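Local coordinates for protein geranyltranstransferase (Enterococcus faecalis, PDB 3P8L) that probably makes farnesyl diphosphate by joining isopentenyl diphosphate to geranyl diphosphate, with magnesium as cofactor, at residues 193-196 with 197-201; 135-138 with 139-143. All coordinates share one frame; numbering follows the deposited sequence.

Contact 1: residues 193-196 with 197-201; sequences ALIA and GGVLA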
loop_
_atom_site.group_PDB
_atom_site.type_symbol
_atom_site.label_atom_id
_atom_site.label_comp_id
_atom_site.label_asym_id
_atom_site.label_seq_id
_atom_site.Cartn_x
_atom_site.Cartn_y
_atom_site.Cartn_z
ATOM N N ALA A 193 -5.971 7.853 -13.045
ATOM C CA ALA A 193 -7.432 7.987 -13.119
ATOM C C ALA A 193 -7.935 7.847 -14.572
ATOM O O ALA A 193 -8.922 7.156 -14.830
ATOM C CB ALA A 193 -7.896 9.301 -12.530
ATOM N N LEU A 194 -7.241 8.501 -15.498
ATOM C CA LEU A 194 -7.588 8.454 -16.937
ATOM C C LEU A 194 -7.364 7.079 -17.586
ATOM O O LEU A 194 -8.247 6.570 -18.308
ATOM C CB LEU A 194 -6.858 9.565 -17.705
ATOM C CG LEU A 194 -7.539 10.942 -17.829
ATOM C CD1 LEU A 194 -8.735 10.870 -18.752
ATOM C CD2 LEU A 194 -7.928 11.565 -16.475
ATOM N N ILE A 195 -6.199 6.486 -17.307
ATOM C CA ILE A 195 -5.869 5.109 -17.675
ATOM C C ILE A 195 -6.924 4.145 -17.189
ATOM O O ILE A 195 -7.437 3.346 -17.979
ATOM C CB ILE A 195 -4.462 4.683 -17.134
ATOM C CG1 ILE A 195 -3.360 5.436 -17.877
ATOM C CG2 ILE A 195 -4.242 3.167 -17.228
ATOM C CD1 ILE A 195 -1.977 5.101 -17.394
ATOM N N ALA A 196 -7.274 4.235 -15.901
ATOM C CA ALA A 196 -8.287 3.363 -15.338
ATOM C C ALA A 196 -9.648 3.545 -16.002
ATOM O O ALA A 196 -10.343 2.560 -16.254
ATOM C CB ALA A 196 -8.411 3.546 -13.820
ATOM N N GLY A 197 -10.044 4.796 -16.230
ATOM C CA GLY A 197 -11.249 5.100 -17.010
ATOM C C GLY A 197 -11.258 4.380 -18.359
ATOM O O GLY A 197 -12.237 3.723 -18.700
ATOM N N GLY A 198 -10.147 4.471 -19.094
ATOM C CA GLY A 198 -9.973 3.730 -20.357
ATOM C C GLY A 198 -10.087 2.215 -20.278
ATOM O O GLY A 198 -10.701 1.589 -21.143
ATOM N N VAL A 199 -9.499 1.632 -19.236
ATOM C CA VAL A 199 -9.491 0.191 -19.033
ATOM C C VAL A 199 -10.887 -0.296 -18.653
ATOM O O VAL A 199 -11.368 -1.326 -19.155
ATOM C CB VAL A 199 -8.438 -0.193 -17.958
ATOM C CG1 VAL A 199 -8.582 -1.627 -17.498
ATOM C CG2 VAL A 199 -7.042 0.060 -18.485
ATOM N N LEU A 200 -11.542 0.467 -17.779
ATOM C CA LEU A 200 -12.911 0.181 -17.376
ATOM C C LEU A 200 -13.878 0.236 -18.559
ATOM O O LEU A 200 -14.870 -0.489 -18.573
ATOM C CB LEU A 200 -13.371 1.133 -16.253
ATOM C CG LEU A 200 -12.637 0.979 -14.905
ATOM C CD1 LEU A 200 -12.955 2.142 -13.954
ATOM C CD2 LEU A 200 -12.953 -0.339 -14.252
ATOM N N ALA A 201 -13.576 1.091 -19.538
ATOM C CA ALA A 201 -14.433 1.267 -20.702
ATOM C C ALA A 201 -13.996 0.419 -21.910
ATOM O O ALA A 201 -14.512 0.607 -23.021
ATOM C CB ALA A 201 -14.501 2.738 -21.078
#

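Contact 2: residues 135-138 with 139-143; sequences SQLG and LSEKV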
loop_
_atom_site.group_PDB
_atom_site.type_symbol
_atom_site.label_atom_id
_atom_site.label_comp_id
_atom_site.label_asym_id
_atom_site.label_seq_id
_atom_site.Cartn_x
_atom_site.Cartn_y
_atom_site.Cartn_z
ATOM N N SER A 135 -12.249 -6.391 -5.771
ATOM C CA SER A 135 -13.255 -5.705 -6.588
ATOM C C SER A 135 -13.914 -6.598 -7.647
ATOM O O SER A 135 -13.467 -7.711 -7.907
ATOM C CB SER A 135 -12.651 -4.463 -7.254
ATOM O OG SER A 135 -11.698 -4.813 -8.236
ATOM N N GLN A 136 -14.967 -6.085 -8.272
ATOM C CA GLN A 136 -15.720 -6.823 -9.286
ATOM C C GLN A 136 -15.022 -6.936 -10.648
ATOM O O GLN A 136 -15.630 -7.391 -11.608
ATOM C CB GLN A 136 -17.086 -6.162 -9.478
ATOM C CG GLN A 136 -18.244 -7.117 -9.413
ATOM C CD GLN A 136 -18.821 -7.195 -8.032
ATOM O OE1 GLN A 136 -19.881 -6.631 -7.762
ATOM N NE2 GLN A 136 -18.127 -7.888 -7.136
ATOM N N LEU A 137 -13.762 -6.507 -10.739
ATOM C CA LEU A 137 -12.984 -6.607 -11.976
ATOM C C LEU A 137 -12.626 -8.046 -12.296
ATOM O O LEU A 137 -12.395 -8.846 -11.383
ATOM C CB LEU A 137 -11.675 -5.827 -11.853
ATOM C CG LEU A 137 -11.728 -4.305 -11.770
ATOM C CD1 LEU A 137 -10.333 -3.761 -11.578
ATOM C CD2 LEU A 137 -12.367 -3.759 -13.037
ATOM N N GLY A 138 -12.545 -8.358 -13.589
ATOM C CA GLY A 138 -12.031 -9.650 -14.035
ATOM C C GLY A 138 -10.524 -9.722 -13.860
ATOM O O GLY A 138 -9.858 -8.691 -13.754
ATOM N N LEU A 139 -9.989 -10.941 -13.879
ATOM C CA LEU A 139 -8.624 -11.224 -13.434
ATOM C C LEU A 139 -7.517 -10.404 -14.077
ATOM O O LEU A 139 -6.639 -9.895 -13.369
ATOM C CB LEU A 139 -8.307 -12.727 -13.533
ATOM C CG LEU A 139 -9.009 -13.689 -12.567
ATOM C CD1 LEU A 139 -8.811 -15.145 -13.028
ATOM C CD2 LEU A 139 -8.501 -13.534 -11.137
ATOM N N SER A 140 -7.557 -10.249 -15.397
ATOM C CA SER A 140 -6.473 -9.545 -16.089
ATOM C C SER A 140 -6.550 -8.029 -15.939
ATOM O O SER A 140 -5.514 -7.353 -15.893
ATOM C CB SER A 140 -6.430 -9.921 -17.570
ATOM O OG SER A 140 -7.637 -9.548 -18.203
ATOM N N GLU A 141 -7.776 -7.501 -15.896
ATOM C CA GLU A 141 -8.004 -6.070 -15.685
ATOM C C GLU A 141 -7.589 -5.696 -14.268
ATOM O O GLU A 141 -7.006 -4.636 -14.042
ATOM C CB GLU A 141 -9.484 -5.733 -15.856
ATOM C CG GLU A 141 -9.928 -5.558 -17.279
ATOM C CD GLU A 141 -11.383 -5.126 -17.371
ATOM O OE1 GLU A 141 -11.717 -4.437 -18.358
ATOM O OE2 GLU A 141 -12.186 -5.465 -16.463
ATOM N N LYS A 142 -7.924 -6.584 -13.336
ATOM C CA LYS A 142 -7.589 -6.448 -11.931
ATOM C C LYS A 142 -6.091 -6.306 -11.778
ATOM O O LYS A 142 -5.632 -5.343 -11.173
ATOM C CB LYS A 142 -8.108 -7.646 -11.139
ATOM C CG LYS A 142 -7.997 -7.491 -9.631
ATOM C CD LYS A 142 -8.763 -8.576 -8.892
ATOM C CE LYS A 142 -10.228 -8.234 -8.830
ATOM N NZ LYS A 142 -10.951 -9.130 -7.855
ATOM N N VAL A 143 -5.338 -7.222 -12.390
ATOM C CA VAL A 143 -3.883 -7.223 -12.303
ATOM C C VAL A 143 -3.265 -5.996 -12.957
ATOM O O VAL A 143 -2.355 -5.392 -12.394
ATOM C CB VAL A 143 -3.271 -8.557 -12.849
ATOM C CG1 VAL A 143 -1.767 -8.441 -13.157
ATOM C CG2 VAL A 143 -3.498 -9.665 -11.869
HETATM O O HOH W 1 -10.615 -11.276 -9.849
#

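Contact 1: residues 193-196 with 197-201
The flat groups that meet between residues 193-196 and 197-201 are peptide units, and the carbonyl oxygen of Ala196 is met by both the backbone and the side chain of Leu200. It receives the amide of Leu200, Leu200 N to Ala196 O being 2.9 Å, from 21° off the carbonyl plane, while the Leu200 side chain leans on the same oxygen with CG at 3.1 Å from Ala196 O. These are the last two turns of the alpha-helix 175-200, one of the long helices of the all-helical isoprenoid synthase fold. Three more i to i+4 bonds run through these turns. Gly197 N reaches Ala193 O and Gly198 N reaches Leu194 O, each donor tilted from the acceptor plane, whereas Val199 N lies in the carbonyl plane of Ile195 at 3.0 Å from Ile195 O. The bond at Val199 is nevertheless the most bent of the four, with 150° at its hydrogen. Gly197 and Gly198 carry no side chains, so apolar contact along the two turns is slight: Ile195 CG2 and Val199 CG2 stand 4.4 Å apart. Around them, Ala193 packs on Leu57 of helix 53-64, Leu194 on Phe214 of helix 205-230, and Ala196 on Val76 of helix 71-92. Ala201 leaves helical geometry. With Val199 CG1 anti to the backbone N (chi1 168°), the other branch falls beside that nitrogen, which sets Val199 CG2 3.3 Å from Ile195 O.

Contact 2: residues 135-138 with 139-143
The side chain of Lys142 reaches back from the first turn of helix 139-153 to meet Ser135 and Leu137 in the preceding loop, with Gly138 between them as the N-cap residue. Gly138 O accepts the amide of Lys142 in the first i to i+4 bond of the helix, 2.9 Å from Lys142 N to Gly138 O, with a C=O...N angle of 170°. At the other end of the same lysine, NZ donates to the loop carbonyl, Lys142 NZ to Ser135 O being 2.9 Å, from 18° off the carbonyl plane. NZ also bonds to Ser133 O and to a water, which in turn makes a weak bond to Leu137 O. The ammonium group is thus gripped by two backbone carbonyls and a water, tying the loop to the helix that follows. A bend at chi3 (-81°) turns the otherwise extended lysine chain toward those carbonyls. Apolar contacts accompany these bonds: Leu137 CB lies 4.1 Å from Lys142 CB, and Leu137 CD1 is 3.9 Å from Lys142 CA. The side chain of Glu141 crosses that of Leu137 at about a right angle and brings Glu141 OE2 within 3.8 Å of Leu137 CD2, a packing contact. Leu139 and Lys142 also pack on Val143 of the second subunit, which places this helix start at the dimer interface. The Ser135 hydroxyl is hydrogen-bonded to Leu132 O, and the lysine methylene next to NZ passes it, with Lys142 CE 3.8 Å from Ser135 OG.

In the fold
Contact 1 is buried, its centre about 12 Å from the centre of the chain, whereas contact 2 is partly exposed, its centre about 20 Å from that point, and borders the second subunit. Their chemistry follows: the hydrogen bonds that join 193-201 are all main-chain and the surroundings largely apolar side chains, while 135-143 adds a lysine ammonium and a water to a helix start. One is the C-terminal end of helix 175-200, the other the N-terminal end of helix 139-153. Both rest on helix 71-92, and Val199 packs on Leu144 and Leu145 of helix 139-153. Their centres are about 13 Å apart, and they touch directly, with Leu200 CD2 3.7 Å from Leu137 CD2.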